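Local coordinates for protein yeast Cdc13 OB4 (Candida glabrata, PDB 3RMH) that is the OB-fold dimerization domain OB4 of the telomere protein Cdc13, which probably binds DNA, at residues 34-39 / 98-103. The protein carries 2 engineered substitutions. Sequence-based numbering, arbitrary orientation.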
ATOM      1  N   VAL B  34     -16.827  -5.114   2.698  1.00 25.07           N
ATOM      2  CA  VAL B  34     -15.719  -4.648   3.511  1.00 24.00           C
ATOM      3  C   VAL B  34     -15.861  -3.195   3.888  1.00 25.96           C
ATOM      4  O   VAL B  34     -16.624  -2.466   3.259  1.00 25.33           O
ATOM      5  CB  VAL B  34     -14.379  -4.865   2.771  1.00 25.53           C
ATOM      6  CG1 VAL B  34     -14.054  -6.341   2.735  1.00 27.17           C
ATOM      7  CG2 VAL B  34     -14.456  -4.304   1.348  1.00 21.72           C
ATOM      8  N   TYR B  35     -15.123  -2.782   4.915  1.00 23.31           N
ATOM      9  CA  TYR B  35     -15.130  -1.389   5.357  1.00 21.99           C
ATOM     10  C   TYR B  35     -14.108  -0.591   4.602  1.00 22.88           C
ATOM     11  O   TYR B  35     -12.949  -0.988   4.544  1.00 23.57           O
ATOM     12  CB  TYR B  35     -14.791  -1.295   6.837  1.00 26.40           C
ATOM     13  CG  TYR B  35     -15.862  -1.874   7.716  1.00 26.60           C
ATOM     14  CD1 TYR B  35     -16.909  -1.084   8.166  1.00 31.02           C
ATOM     15  CD2 TYR B  35     -15.837  -3.208   8.082  1.00 31.61           C
ATOM     16  CE1 TYR B  35     -17.904  -1.606   8.974  1.00 39.43           C
ATOM     17  CE2 TYR B  35     -16.835  -3.743   8.889  1.00 33.25           C
ATOM     18  CZ  TYR B  35     -17.860  -2.933   9.332  1.00 41.52           C
ATOM     19  OH  TYR B  35     -18.849  -3.459  10.135  1.00 45.07           O
ATOM     20  N   ILE B  36     -14.518   0.543   4.050  1.00 22.13           N
ATOM     21  CA  ILE B  36     -13.548   1.468   3.443  1.00 19.67           C
ATOM     22  C   ILE B  36     -12.979   2.323   4.555  1.00 25.99           C
ATOM     23  O   ILE B  36     -13.721   3.025   5.231  1.00 26.62           O
ATOM     24  CB  ILE B  36     -14.232   2.375   2.398  1.00 25.27           C
ATOM     25  CG1 ILE B  36     -14.725   1.530   1.214  1.00 27.05           C
ATOM     26  CG2 ILE B  36     -13.285   3.503   1.981  1.00 25.99           C
ATOM     27  CD1 ILE B  36     -15.533   2.272   0.181  1.00 27.42           C
ATOM     28  N   ILE B  37     -11.667   2.280   4.765  1.00 23.55           N
ATOM     29  CA  ILE B  37     -11.094   3.053   5.870  1.00 29.54           C
ATOM     30  C   ILE B  37     -10.208   4.216   5.450  1.00 34.00           C
ATOM     31  O   ILE B  37      -9.867   5.056   6.263  1.00 32.15           O
ATOM     32  CB  ILE B  37     -10.304   2.169   6.830  1.00 28.59           C
ATOM     33  CG1 ILE B  37      -9.228   1.397   6.058  1.00 31.61           C
ATOM     34  CG2 ILE B  37     -11.257   1.237   7.569  1.00 33.76           C
ATOM     35  CD1 ILE B  37      -8.271   0.658   6.948  1.00 38.14           C
ATOM     36  N   ASP B  38      -9.810   4.265   4.187  1.00 28.20           N
ATOM     37  CA  ASP B  38      -9.003   5.389   3.732  1.00 28.37           C
ATOM     38  C   ASP B  38      -9.166   5.499   2.241  1.00 25.37           C
ATOM     39  O   ASP B  38      -9.300   4.493   1.545  1.00 23.84           O
ATOM     40  CB  ASP B  38      -7.521   5.174   4.094  1.00 30.15           C
ATOM     41  CG  ASP B  38      -6.729   6.473   4.148  1.00 47.06           C
ATOM     42  OD1 ASP B  38      -7.339   7.559   4.100  1.00 52.64           O
ATOM     43  OD2 ASP B  38      -5.487   6.410   4.258  1.00 56.09           O
ATOM     44  N   VAL B  39      -9.176   6.727   1.747  1.00 23.34           N
ATOM     45  CA  VAL B  39      -9.155   6.952   0.319  1.00 28.93           C
ATOM     46  C   VAL B  39      -8.097   7.998   0.020  1.00 31.57           C
ATOM     47  O   VAL B  39      -7.978   8.997   0.721  1.00 29.76           O
ATOM     48  CB  VAL B  39     -10.522   7.417  -0.222  1.00 33.50           C
ATOM     49  CG1 VAL B  39     -10.426   7.672  -1.709  1.00 28.86           C
ATOM     50  CG2 VAL B  39     -11.610   6.378   0.064  1.00 31.26           C
ATOM     51  N   GLU B  98     -17.772   2.491   6.838  1.00 30.24           N
ATOM     52  CA  GLU B  98     -18.999   1.748   6.588  1.00 33.81           C
ATOM     53  C   GLU B  98     -18.690   0.650   5.581  1.00 28.56           C
ATOM     54  O   GLU B  98     -17.715   0.759   4.839  1.00 28.67           O
ATOM     55  CB  GLU B  98     -20.075   2.667   6.008  1.00 36.28           C
ATOM     56  CG  GLU B  98     -20.397   3.900   6.872  1.00 43.18           C
ATOM     57  CD  GLU B  98     -21.110   3.563   8.176  1.00 47.88           C
ATOM     58  OE1 GLU B  98     -21.559   2.411   8.347  1.00 51.98           O
ATOM     59  OE2 GLU B  98     -21.220   4.460   9.035  1.00 49.94           O
ATOM     60  N   THR B  99     -19.523  -0.384   5.526  1.00 25.37           N
ATOM     61  CA  THR B  99     -19.305  -1.471   4.556  1.00 27.27           C
ATOM     62  C   THR B  99     -19.840  -1.144   3.171  1.00 26.92           C
ATOM     63  O   THR B  99     -20.917  -0.573   3.038  1.00 28.97           O
ATOM     64  CB  THR B  99     -19.975  -2.791   4.989  1.00 37.36           C
ATOM     65  OG1 THR B  99     -21.390  -2.597   5.105  1.00 47.43           O
ATOM     66  CG2 THR B  99     -19.428  -3.269   6.316  1.00 48.40           C
ATOM     67  N   SER B 100     -19.090  -1.543   2.141  1.00 21.21           N
ATOM     68  CA  SER B 100     -19.540  -1.485   0.762  1.00 25.65           C
ATOM     69  C   SER B 100     -19.232  -2.841   0.153  1.00 22.89           C
ATOM     70  O   SER B 100     -18.327  -3.539   0.603  1.00 30.40           O
ATOM     71  CB  SER B 100     -18.787  -0.396  -0.024  1.00 30.78           C
ATOM     72  OG  SER B 100     -19.151   0.904   0.409  1.00 31.74           O
ATOM     73  N   ARG B 101     -19.986  -3.227  -0.864  1.00 21.05           N
ATOM     74  CA  ARG B 101     -19.687  -4.463  -1.571  1.00 22.93           C
ATOM     75  C   ARG B 101     -18.886  -4.118  -2.805  1.00 26.88           C
ATOM     76  O   ARG B 101     -19.301  -3.273  -3.603  1.00 25.64           O
ATOM     77  CB  ARG B 101     -20.976  -5.179  -1.964  1.00 28.43           C
ATOM     78  CG  ARG B 101     -20.753  -6.480  -2.748  1.00 37.90           C
ATOM     79  CD  ARG B 101     -22.068  -7.242  -2.893  1.00 45.60           C
ATOM     80  NE  ARG B 101     -21.975  -8.376  -3.812  1.00 49.77           N
ATOM     81  CZ  ARG B 101     -21.964  -8.271  -5.138  1.00 56.38           C
ATOM     82  NH1 ARG B 101     -22.027  -7.078  -5.716  1.00 63.16           N
ATOM     83  NH2 ARG B 101     -21.887  -9.361  -5.892  1.00 52.97           N
ATOM     84  N   LEU B 102     -17.727  -4.762  -2.948  1.00 22.55           N
ATOM     85  CA  LEU B 102     -16.852  -4.544  -4.087  1.00 19.42           C
ATOM     86  C   LEU B 102     -16.581  -5.895  -4.729  1.00 26.97           C
ATOM     87  O   LEU B 102     -16.626  -6.931  -4.062  1.00 27.25           O
ATOM     88  CB  LEU B 102     -15.515  -3.973  -3.630  1.00 20.27           C
ATOM     89  CG  LEU B 102     -15.542  -2.627  -2.915  1.00 28.00           C
ATOM     90  CD1 LEU B 102     -14.166  -2.327  -2.356  1.00 28.61           C
ATOM     91  CD2 LEU B 102     -15.987  -1.560  -3.884  1.00 31.51           C
ATOM     92  N   ARG B 103     -16.293  -5.874  -6.018  1.00 18.18           N
ATOM     93  CA  ARG B 103     -15.882  -7.077  -6.707  1.00 15.85           C
ATOM     94  C   ARG B 103     -14.511  -6.755  -7.262  1.00 27.67           C
ATOM     95  O   ARG B 103     -14.375  -5.826  -8.059  1.00 23.53           O
ATOM     96  CB  ARG B 103     -16.854  -7.408  -7.837  1.00 28.49           C
ATOM     97  CG  ARG B 103     -18.217  -7.869  -7.338  1.00 32.73           C
ATOM     98  CD  ARG B 103     -19.115  -8.354  -8.486  1.00 43.11           C
ATOM     99  NE  ARG B 103     -19.512  -7.267  -9.378  1.00 51.27           N
ATOM    100  CZ  ARG B 103     -19.290  -7.251 -10.691  1.00 63.78           C
ATOM    101  NH1 ARG B 103     -18.675  -8.270 -11.279  1.00 70.78           N
ATOM    102  NH2 ARG B 103     -19.688  -6.218 -11.418  1.00 64.84           N
TER
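Tyr35 and Thr99 face each other as a non-hydrogen-bonded antiparallel pair, and their side chains lie side by side, pointing the same way. The methyl CG2 of Thr99 sits over one face of the Tyr35 ring, 3.5 Å from its centroid. This is a CH-pi contact, offset toward the rim; the nearest ring atom to CG2 is CZ of Tyr35, at 3.4 Å. Thr99 OG1 lies between the backbone N and the carbonyl carbon (chi1 61°), which leaves CG2 anti to the carbonyl carbon, beside the backbone N and over the ring. Next along the strands, Val34 and Ser100 form a hydrogen-bonded pair. Val34 N bonds to Ser100 O at 3.0 Å, and Ser100 N returns to Val34 O at 2.9 Å. Thr99 CA also makes a CA-H...O contact with Val34 O. Past Tyr35, the bond from Ile36 N to Glu98 O is weak, at 3.3 Å. Val34, Ser100 and Leu102 pack on the other side of the sheet from Tyr35. There CG2 of Val34 meets CD1 of Leu102 at 4.2 Å. The contact joins strands 28-42 and 99-108 of the OB-fold sheet. Strand 46-52 pairs with the other edge of strand 28-42, where Tyr35 makes a backbone hydrogen bond with Val52. Helix 124-134 packs against strand 99-108, touching Ser100 through Leu127 and Gln130.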